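Local coordinates for peroxide stress regulator PerR, FUR family (Streptococcus pyogenes, PDB 4LMY), which probably represses peroxide-defence genes as a DNA-binding dimer of the Fur family that responds to peroxide through a bound metal ion, at residues 76-81 against 95-100; 45-50 against 90-95; 3-8 against 110-115. One frame throughout, in Å; residues are numbered along the deposited sequence.

Contact 1. Residues 76-81 against 95-100. With ZN (zinc ion), chain E.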
loop_
_atom_site.group_PDB
_atom_site.type_symbol
_atom_site.label_atom_id
_atom_site.label_comp_id
_atom_site.label_asym_id
_atom_site.label_seq_id
_atom_site.Cartn_x
_atom_site.Cartn_y
_atom_site.Cartn_z
ATOM N N GLU B 76 -18.262 7.427 -13.417
ATOM C CA GLU B 76 -17.623 8.247 -12.390
ATOM C C GLU B 76 -16.202 7.774 -12.076
ATOM O O GLU B 76 -15.495 8.394 -11.283
ATOM C CB GLU B 76 -18.477 8.302 -11.118
ATOM C CG GLU B 76 -19.849 8.939 -11.312
ATOM C CD GLU B 76 -19.776 10.370 -11.817
ATOM O OE1 GLU B 76 -20.686 10.782 -12.568
ATOM O OE2 GLU B 76 -18.817 11.086 -11.458
ATOM N N GLY B 77 -15.798 6.669 -12.697
ATOM C CA GLY B 77 -14.414 6.227 -12.660
ATOM C C GLY B 77 -14.001 5.370 -11.480
ATOM O O GLY B 77 -12.846 5.414 -11.055
ATOM N N PHE B 78 -14.929 4.576 -10.956
ATOM C CA PHE B 78 -14.625 3.724 -9.810
ATOM C C PHE B 78 -14.652 2.237 -10.157
ATOM O O PHE B 78 -14.197 1.401 -9.377
ATOM C CB PHE B 78 -15.579 4.023 -8.651
ATOM C CG PHE B 78 -15.505 5.440 -8.160
ATOM C CD1 PHE B 78 -14.375 5.897 -7.504
ATOM C CD2 PHE B 78 -16.563 6.313 -8.352
ATOM C CE1 PHE B 78 -14.299 7.198 -7.050
ATOM C CE2 PHE B 78 -16.493 7.617 -7.900
ATOM C CZ PHE B 78 -15.358 8.059 -7.248
ATOM N N VAL B 79 -15.188 1.915 -11.330
ATOM C CA VAL B 79 -15.266 0.532 -11.791
ATOM C C VAL B 79 -14.893 0.444 -13.271
ATOM O O VAL B 79 -15.291 1.293 -14.068
ATOM C CB VAL B 79 -16.681 -0.063 -11.561
ATOM C CG1 VAL B 79 -16.870 -1.358 -12.343
ATOM C CG2 VAL B 79 -16.932 -0.293 -10.075
ATOM N N SER B 80 -14.120 -0.576 -13.632
ATOM C CA SER B 80 -13.739 -0.791 -15.023
ATOM C C SER B 80 -14.417 -2.021 -15.621
ATOM O O SER B 80 -14.570 -3.044 -14.952
ATOM C CB SER B 80 -12.220 -0.923 -15.145
ATOM O OG SER B 80 -11.714 -1.863 -14.213
ATOM N N GLU B 81 -14.828 -1.912 -16.880
ATOM C CA GLU B 81 -15.354 -3.056 -17.611
ATOM C C GLU B 81 -14.187 -3.825 -18.213
ATOM O O GLU B 81 -13.400 -3.267 -18.979
ATOM C CB GLU B 81 -16.293 -2.604 -18.731
ATOM C CG GLU B 81 -17.318 -1.561 -18.326
ATOM C CD GLU B 81 -18.273 -1.230 -19.455
ATOM O OE1 GLU B 81 -18.542 -0.032 -19.682
ATOM O OE2 GLU B 81 -18.756 -2.173 -20.118
ATOM N N MET B 95 -11.791 -0.382 -8.742
ATOM C CA MET B 95 -10.411 0.085 -8.620
ATOM C C MET B 95 -10.332 1.509 -8.062
ATOM O O MET B 95 -9.276 2.143 -8.087
ATOM C CB MET B 95 -9.660 -0.050 -9.956
ATOM C CG MET B 95 -9.754 1.136 -10.915
ATOM S SD MET B 95 -11.429 1.643 -11.335
ATOM C CE MET B 95 -11.280 1.853 -13.107
ATOM N N GLY B 96 -11.456 1.991 -7.537
ATOM C CA GLY B 96 -11.543 3.328 -6.975
ATOM C C GLY B 96 -10.496 3.630 -5.917
ATOM O O GLY B 96 -10.086 2.755 -5.157
ATOM N N HIS B 97 -10.075 4.887 -5.870
ATOM C CA HIS B 97 -9.017 5.327 -4.970
ATOM C C HIS B 97 -9.529 5.625 -3.564
ATOM O O HIS B 97 -10.725 5.547 -3.283
ATOM C CB HIS B 97 -8.386 6.596 -5.529
ATOM C CG HIS B 97 -9.324 7.762 -5.558
ATOM N ND1 HIS B 97 -10.211 7.976 -6.593
ATOM C CD2 HIS B 97 -9.529 8.763 -4.673
ATOM C CE1 HIS B 97 -10.914 9.066 -6.345
ATOM N NE2 HIS B 97 -10.523 9.564 -5.187
ATOM N N GLN B 98 -8.605 5.985 -2.682
ATOM C CA GLN B 98 -8.959 6.450 -1.351
ATOM C C GLN B 98 -8.046 7.613 -0.988
ATOM O O GLN B 98 -7.159 7.982 -1.761
ATOM C CB GLN B 98 -8.807 5.327 -0.323
ATOM C CG GLN B 98 -7.367 4.934 -0.077
ATOM C CD GLN B 98 -7.203 4.019 1.115
ATOM O OE1 GLN B 98 -6.170 3.380 1.270
ATOM N NE2 GLN B 98 -8.213 3.964 1.973
ATOM N N HIS B 99 -8.253 8.179 0.191
ATOM C CA HIS B 99 -7.413 9.276 0.650
ATOM C C HIS B 99 -6.887 8.994 2.046
ATOM O O HIS B 99 -7.651 8.699 2.962
ATOM C CB HIS B 99 -8.181 10.595 0.599
ATOM C CG HIS B 99 -8.679 10.934 -0.769
ATOM N ND1 HIS B 99 -8.008 11.786 -1.616
ATOM C CD2 HIS B 99 -9.767 10.501 -1.451
ATOM C CE1 HIS B 99 -8.670 11.881 -2.756
ATOM N NE2 HIS B 99 -9.739 11.108 -2.683
ATOM N N VAL B 100 -5.568 9.090 2.187
ATOM C CA VAL B 100 -4.868 8.684 3.398
ATOM C C VAL B 100 -4.155 9.875 4.031
ATOM O O VAL B 100 -3.563 10.694 3.333
ATOM C CB VAL B 100 -3.825 7.589 3.071
ATOM C CG1 VAL B 100 -3.076 7.136 4.325
ATOM C CG2 VAL B 100 -4.496 6.410 2.379
HETATM ZN ZN ZN E . -11.409 11.203 -4.022
HETATM O O HOH W 1 -10.649 6.066 -8.809
#
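His97 illustrates how a metal ligand can be steadied by the residues that follow a helix. Its CB sends CG into the crowded position between the backbone N and the carbonyl carbon (chi1 65°), which swings the imidazole toward Phe78. ND1 lies 3.0 Å from water 1 and donates its proton to it; the same water donates to Gly77 O at 3.2 Å. Gly77, with positive phi, closes helix 63-75 in a Schellman motif, so the helix terminus reaches the zinc ligand through a water. Next round the ring, CE1 sits 3.9 Å from Phe78 CE1, the two rings crossing obliquely. At the tip NE2 binds zinc at 2.2 Å, as does His99 NE2 at 2.1 Å; His4, His6 and His19 are the other ligands.

Just before His97 in the chain, the backbone is held by Phe78 O, which accepts from Met95 N at 3.1 Å in a nearly straight bond (164°), and weakly from Gly96 N. The Met95 chain bends at chi2 and chi3 so that SD settles beside that carbonyl and CE touches Ser80 CB at 3.6 Å, while Gly96 CA meets the edge of the Phe78 ring. With ND1 carrying the proton, NE2 is left to zinc, which would probably make ND1-H a stronger donor to water 1, and the water passes the link on to Gly77 O.

Contact 2. Residues 45-50 against 90-95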
loop_
_atom_site.group_PDB
_atom_site.type_symbol
_atom_site.label_atom_id
_atom_site.label_comp_id
_atom_site.label_asym_id
_atom_site.label_seq_id
_atom_site.Cartn_x
_atom_site.Cartn_y
_atom_site.Cartn_z
ATOM N N PRO B 45 -16.795 -9.816 -11.120
ATOM C CA PRO B 45 -18.137 -10.357 -11.348
ATOM C C PRO B 45 -18.831 -9.759 -12.563
ATOM O O PRO B 45 -18.597 -8.605 -12.924
ATOM C CB PRO B 45 -18.887 -9.959 -10.074
ATOM C CG PRO B 45 -18.215 -8.713 -9.632
ATOM C CD PRO B 45 -16.758 -8.912 -9.958
ATOM N N SER B 46 -19.682 -10.562 -13.188
ATOM C CA SER B 46 -20.556 -10.079 -14.243
ATOM C C SER B 46 -21.735 -9.365 -13.598
ATOM O O SER B 46 -21.908 -9.418 -12.380
ATOM C CB SER B 46 -21.066 -11.251 -15.074
ATOM O OG SER B 46 -21.866 -12.106 -14.277
ATOM N N ALA B 47 -22.548 -8.703 -14.414
ATOM C CA ALA B 47 -23.748 -8.047 -13.912
ATOM C C ALA B 47 -24.701 -9.071 -13.309
ATOM O O ALA B 47 -25.357 -8.802 -12.303
ATOM C CB ALA B 47 -24.435 -7.274 -15.026
ATOM N N ASP B 48 -24.768 -10.249 -13.926
ATOM C CA ASP B 48 -25.640 -11.316 -13.444
ATOM C C ASP B 48 -25.199 -11.825 -12.077
ATOM O O ASP B 48 -26.032 -12.081 -11.208
ATOM C CB ASP B 48 -25.686 -12.480 -14.436
ATOM C CG ASP B 48 -26.711 -13.530 -14.052
ATOM O OD1 ASP B 48 -27.920 -13.216 -14.070
ATOM O OD2 ASP B 48 -26.312 -14.671 -13.737
ATOM N N LYS B 49 -23.889 -11.971 -11.897
ATOM C CA LYS B 49 -23.331 -12.440 -10.631
ATOM C C LYS B 49 -23.670 -11.483 -9.495
ATOM O O LYS B 49 -24.116 -11.909 -8.429
ATOM C CB LYS B 49 -21.814 -12.605 -10.729
ATOM C CG LYS B 49 -21.154 -12.949 -9.399
ATOM C CD LYS B 49 -20.631 -14.373 -9.380
ATOM C CE LYS B 49 -20.141 -14.764 -7.994
ATOM N NZ LYS B 49 -21.231 -15.311 -7.137
ATOM N N ILE B 50 -23.452 -10.193 -9.731
ATOM C CA ILE B 50 -23.809 -9.162 -8.765
ATOM C C ILE B 50 -25.288 -9.269 -8.419
ATOM O O ILE B 50 -25.668 -9.289 -7.247
ATOM C CB ILE B 50 -23.539 -7.751 -9.322
ATOM C CG1 ILE B 50 -22.065 -7.587 -9.704
ATOM C CG2 ILE B 50 -23.963 -6.693 -8.316
ATOM C CD1 ILE B 50 -21.767 -6.303 -10.452
ATOM N N THR B 90 -19.301 -9.079 -20.113
ATOM C CA THR B 90 -18.556 -7.995 -19.493
ATOM C C THR B 90 -18.369 -8.289 -18.014
ATOM O O THR B 90 -19.324 -8.619 -17.310
ATOM C CB THR B 90 -19.279 -6.647 -19.651
ATOM O OG1 THR B 90 -19.407 -6.333 -21.043
ATOM C CG2 THR B 90 -18.502 -5.539 -18.952
ATOM N N TYR B 91 -17.129 -8.186 -17.551
ATOM C CA TYR B 91 -16.831 -8.370 -16.140
ATOM C C TYR B 91 -16.391 -7.047 -15.537
ATOM O O TYR B 91 -15.799 -6.210 -16.217
ATOM C CB TYR B 91 -15.767 -9.450 -15.950
ATOM C CG TYR B 91 -16.196 -10.791 -16.494
ATOM C CD1 TYR B 91 -17.068 -11.603 -15.779
ATOM C CD2 TYR B 91 -15.742 -11.241 -17.727
ATOM C CE1 TYR B 91 -17.472 -12.826 -16.272
ATOM C CE2 TYR B 91 -16.138 -12.465 -18.228
ATOM C CZ TYR B 91 -17.004 -13.253 -17.498
ATOM O OH TYR B 91 -17.403 -14.471 -17.991
ATOM N N TYR B 92 -16.693 -6.859 -14.258
ATOM C CA TYR B 92 -16.476 -5.575 -13.611
ATOM C C TYR B 92 -15.498 -5.689 -12.451
ATOM O O TYR B 92 -15.465 -6.697 -11.751
ATOM C CB TYR B 92 -17.810 -4.998 -13.132
ATOM C CG TYR B 92 -18.804 -4.778 -14.250
ATOM C CD1 TYR B 92 -18.920 -3.541 -14.869
ATOM C CD2 TYR B 92 -19.622 -5.810 -14.695
ATOM C CE1 TYR B 92 -19.823 -3.335 -15.893
ATOM C CE2 TYR B 92 -20.526 -5.616 -15.721
ATOM C CZ TYR B 92 -20.624 -4.376 -16.315
ATOM O OH TYR B 92 -21.526 -4.175 -17.336
ATOM N N ASP B 93 -14.699 -4.647 -12.254
ATOM C CA ASP B 93 -13.715 -4.635 -11.182
ATOM C C ASP B 93 -13.638 -3.262 -10.536
ATOM O O ASP B 93 -13.477 -2.254 -11.222
ATOM C CB ASP B 93 -12.337 -5.019 -11.719
ATOM C CG ASP B 93 -11.300 -5.146 -10.621
ATOM O OD1 ASP B 93 -11.589 -5.814 -9.606
ATOM O OD2 ASP B 93 -10.200 -4.576 -10.771
ATOM N N PHE B 94 -13.751 -3.225 -9.214
ATOM C CA PHE B 94 -13.615 -1.974 -8.483
ATOM C C PHE B 94 -12.138 -1.610 -8.366
ATOM O O PHE B 94 -11.324 -2.432 -7.945
ATOM C CB PHE B 94 -14.243 -2.091 -7.092
ATOM C CG PHE B 94 -14.338 -0.783 -6.360
ATOM C CD1 PHE B 94 -15.482 -0.006 -6.447
ATOM C CD2 PHE B 94 -13.280 -0.324 -5.591
ATOM C CE1 PHE B 94 -15.570 1.199 -5.778
ATOM C CE2 PHE B 94 -13.363 0.880 -4.923
ATOM C CZ PHE B 94 -14.510 1.642 -5.014
ATOM N N MET B 95 -11.791 -0.382 -8.742
ATOM C CA MET B 95 -10.411 0.085 -8.620
ATOM C C MET B 95 -10.332 1.509 -8.062
ATOM O O MET B 95 -9.276 2.143 -8.087
ATOM C CB MET B 95 -9.660 -0.050 -9.956
ATOM C CG MET B 95 -9.754 1.136 -10.915
ATOM S SD MET B 95 -11.429 1.643 -11.335
ATOM C CE MET B 95 -11.280 1.853 -13.107
HETATM O O HOH W 2 -22.065 -8.640 -17.294
#
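With chi1 close to -60°, Tyr91 and Tyr92 both carry CG anti to the carbonyl carbon, and their rings reach 45-50 from two neighbouring positions of strand 91-94. Ser46 instead holds OG between its own backbone N and carbonyl carbon (chi1 64°), which aims the hydroxyl into the first turn of the helix, where it accepts from Lys49 N at 3.1 Å. That capping bond makes Ser46 the N-cap of helix 47-54, and it fixes the start of the helix just where the strand passes.

The one direct hydrogen bond between the two segments runs from Tyr92 N to Pro45 O, 2.9 Å long, with the donor lying above the carbonyl plane. The same oxygen also sits in the plane of the Tyr92 ring, at its edge, 3.5 Å from CD2, so one carbonyl meets both the backbone and the side chain of Tyr92. A reciprocal bond cannot form, because Pro45 N has no hydrogen; the proline ring fills the place and its CD comes within 3.1 Å of Tyr92 O. CE2 of the Tyr92 ring packs against Ala47 CB. Tyr91 offers its own edge to the turn, CD1 standing 3.8 Å from Ser46 N, while its hydroxyl is bonded to Asp87.

Water 2 completes the junction by accepting from Ala47 N at 2.9 Å and donating to Thr90 O at 2.7 Å, thereby satisfying an amide of the first helical turn. Tyr92 also rests on Leu70 of helix 63-75, and Ile50 packs between that helix and helix 29-40. A short extended segment leading into a helix and tied by a backbone bond to the second strand of the wing hairpin fits the winged helix-turn-helix DNA-binding domain of Fur-family regulators.

Contact 3. Residues 3-8 against 110-115; sequences IHSHQQ and IADFMD. With ZN (zinc ion), chain E.
Asp112 OD1 is gripped by three donors: Ser5 OG at 2.8 Å, water 3 at 2.7 Å and water 4 at 3.0 Å. The hydroxyl arrives on the syn lone pair, and Gln7 N donates to it in turn at 2.8 Å, an ST turn; through Asp112 it ties the N-terminal arm over the face of strand 110-115 that carries Asp112 and Met114. Water 3 also donates to His4 O, whereas water 4 accepts from His6 N and donates to Gln8 O.

This bonding holds the backbone of a segment in which His4 and His6 both bind zinc through NE2; the other ligands are His19 of helix 12-22, His97 just before strand 98-104 and His99 within it. His4 ND1 donates to Asp2 O, so that imidazole is held at both nitrogens. The strand also faces the second subunit, where Met114 N is bonded to Gln128 of that chain.

Met114 extends with chi1 and chi2 both near 180° and crosses the His4 side chain at about a right angle. Its SD lies 3.7 Å from His4 CE1 in an oblique sulfur-aromatic contact, and the bend at chi3 brings CE to 4.3 Å from Ile3 CG1.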
loop_
_atom_site.group_PDB
_atom_site.type_symbol
_atom_site.label_atom_id
_atom_site.label_comp_id
_atom_site.label_asym_id
_atom_site.label_seq_id
_atom_site.Cartn_x
_atom_site.Cartn_y
_atom_site.Cartn_z
ATOM N N ILE B 3 -5.179 13.667 -9.447
ATOM C CA ILE B 3 -4.831 13.924 -8.055
ATOM C C ILE B 3 -5.650 15.076 -7.475
ATOM O O ILE B 3 -5.720 16.157 -8.058
ATOM C CB ILE B 3 -3.322 14.211 -7.902
ATOM C CG1 ILE B 3 -2.512 12.974 -8.297
ATOM C CG2 ILE B 3 -2.995 14.630 -6.479
ATOM C CD1 ILE B 3 -1.016 13.141 -8.132
ATOM N N HIS B 4 -6.273 14.831 -6.326
ATOM C CA HIS B 4 -7.172 15.793 -5.698
ATOM C C HIS B 4 -7.269 15.505 -4.204
ATOM O O HIS B 4 -6.696 14.531 -3.716
ATOM C CB HIS B 4 -8.563 15.685 -6.324
ATOM C CG HIS B 4 -9.242 14.377 -6.058
ATOM N ND1 HIS B 4 -9.053 13.265 -6.849
ATOM C CD2 HIS B 4 -10.109 14.003 -5.086
ATOM C CE1 HIS B 4 -9.774 12.263 -6.378
ATOM N NE2 HIS B 4 -10.425 12.686 -5.310
ATOM N N SER B 5 -8.004 16.347 -3.486
ATOM C CA SER B 5 -8.212 16.157 -2.054
ATOM C C SER B 5 -9.626 16.541 -1.630
ATOM O O SER B 5 -10.237 17.434 -2.215
ATOM C CB SER B 5 -7.197 16.970 -1.249
ATOM O OG SER B 5 -7.548 17.001 0.124
ATOM N N HIS B 6 -10.140 15.862 -0.611
ATOM C CA HIS B 6 -11.427 16.220 -0.025
ATOM C C HIS B 6 -11.199 16.806 1.360
ATOM O O HIS B 6 -12.138 16.968 2.143
ATOM C CB HIS B 6 -12.344 15.001 0.066
ATOM C CG HIS B 6 -12.448 14.226 -1.210
ATOM N ND1 HIS B 6 -13.345 14.544 -2.206
ATOM C CD2 HIS B 6 -11.769 13.139 -1.647
ATOM C CE1 HIS B 6 -13.211 13.690 -3.206
ATOM N NE2 HIS B 6 -12.262 12.825 -2.891
ATOM N N GLN B 7 -9.935 17.110 1.648
ATOM C CA GLN B 7 -9.520 17.711 2.913
ATOM C C GLN B 7 -9.822 16.840 4.133
ATOM O O GLN B 7 -9.995 17.348 5.241
ATOM C CB GLN B 7 -10.104 19.122 3.078
ATOM C CG GLN B 7 -9.514 20.158 2.124
ATOM C CD GLN B 7 -9.990 19.983 0.695
ATOM O OE1 GLN B 7 -11.189 19.890 0.437
ATOM N NE2 GLN B 7 -9.051 19.928 -0.242
ATOM N N GLN B 8 -9.869 15.528 3.920
ATOM C CA GLN B 8 -9.987 14.565 5.013
ATOM C C GLN B 8 -9.697 13.161 4.502
ATOM O O GLN B 8 -9.755 12.903 3.299
ATOM C CB GLN B 8 -11.376 14.611 5.657
ATOM C CG GLN B 8 -12.465 13.915 4.860
ATOM C CD GLN B 8 -13.819 13.972 5.548
ATOM O OE1 GLN B 8 -14.809 14.398 4.955
ATOM N NE2 GLN B 8 -13.866 13.539 6.803
ATOM N N ILE B 110 -1.336 17.603 9.762
ATOM C CA ILE B 110 -1.854 16.543 8.912
ATOM C C ILE B 110 -2.008 17.003 7.470
ATOM O O ILE B 110 -2.550 18.074 7.199
ATOM C CB ILE B 110 -3.226 16.049 9.414
ATOM C CG1 ILE B 110 -3.105 15.486 10.832
ATOM C CG2 ILE B 110 -3.796 15.001 8.472
ATOM C CD1 ILE B 110 -4.423 15.024 11.420
ATOM N N ALA B 111 -1.515 16.184 6.551
ATOM C CA ALA B 111 -1.789 16.356 5.137
ATOM C C ALA B 111 -2.417 15.056 4.657
ATOM O O ALA B 111 -2.332 14.037 5.340
ATOM C CB ALA B 111 -0.508 16.649 4.378
ATOM N N ASP B 112 -3.061 15.086 3.499
ATOM C CA ASP B 112 -3.616 13.863 2.935
ATOM C C ASP B 112 -3.178 13.682 1.490
ATOM O O ASP B 112 -2.835 14.649 0.808
ATOM C CB ASP B 112 -5.143 13.839 3.050
ATOM C CG ASP B 112 -5.805 14.997 2.332
ATOM O OD1 ASP B 112 -6.098 14.857 1.127
ATOM O OD2 ASP B 112 -6.034 16.042 2.974
ATOM N N PHE B 113 -3.174 12.435 1.033
ATOM C CA PHE B 113 -2.799 12.123 -0.340
ATOM C C PHE B 113 -3.734 11.075 -0.938
ATOM O O PHE B 113 -4.438 10.366 -0.214
ATOM C CB PHE B 113 -1.339 11.657 -0.417
ATOM C CG PHE B 113 -1.080 10.334 0.252
ATOM C CD1 PHE B 113 -0.986 9.173 -0.497
ATOM C CD2 PHE B 113 -0.923 10.254 1.626
ATOM C CE1 PHE B 113 -0.745 7.953 0.112
ATOM C CE2 PHE B 113 -0.680 9.036 2.242
ATOM C CZ PHE B 113 -0.591 7.887 1.483
ATOM N N MET B 114 -3.738 10.987 -2.262
ATOM C CA MET B 114 -4.589 10.037 -2.965
ATOM C C MET B 114 -3.887 8.706 -3.133
ATOM O O MET B 114 -2.772 8.646 -3.652
ATOM C CB MET B 114 -4.957 10.578 -4.342
ATOM C CG MET B 114 -5.995 9.747 -5.070
ATOM S SD MET B 114 -6.534 10.542 -6.593
ATOM C CE MET B 114 -5.425 9.799 -7.788
ATOM N N ASP B 115 -4.552 7.637 -2.710
ATOM C CA ASP B 115 -3.968 6.305 -2.768
ATOM C C ASP B 115 -4.768 5.344 -3.642
ATOM O O ASP B 115 -5.996 5.325 -3.593
ATOM C CB ASP B 115 -3.858 5.727 -1.361
ATOM C CG ASP B 115 -3.570 4.245 -1.369
ATOM O OD1 ASP B 115 -4.483 3.459 -1.049
ATOM O OD2 ASP B 115 -2.434 3.869 -1.715
HETATM ZN ZN ZN E . -11.409 11.203 -4.022
HETATM O O HOH W 3 -5.785 13.446 -1.182
HETATM O O HOH W 4 -8.923 13.932 0.962
#

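The three contacts run from the DNA-binding half of the chain to its dimerisation half. Contact 2 and contact 1 share Met95 and the two-stranded sheet 79-82/91-94, their centres about 14 Å apart. Contact 1 then runs on into strand 98-104, whose neighbour in the other sheet is strand 110-115 of contact 3, again with centres about 14 Å apart. Contacts 2 and 3 lie about 28 Å apart, centre to centre, on opposite sides of the chain's centre. Along the sequence, contacts 1 and 2 alternate within the loop closed by contact 3. One zinc takes ligands from contacts 1 and 3, so metal binding could couple the N-terminal arm to the domain junction, consistent with a metal-dependent regulator.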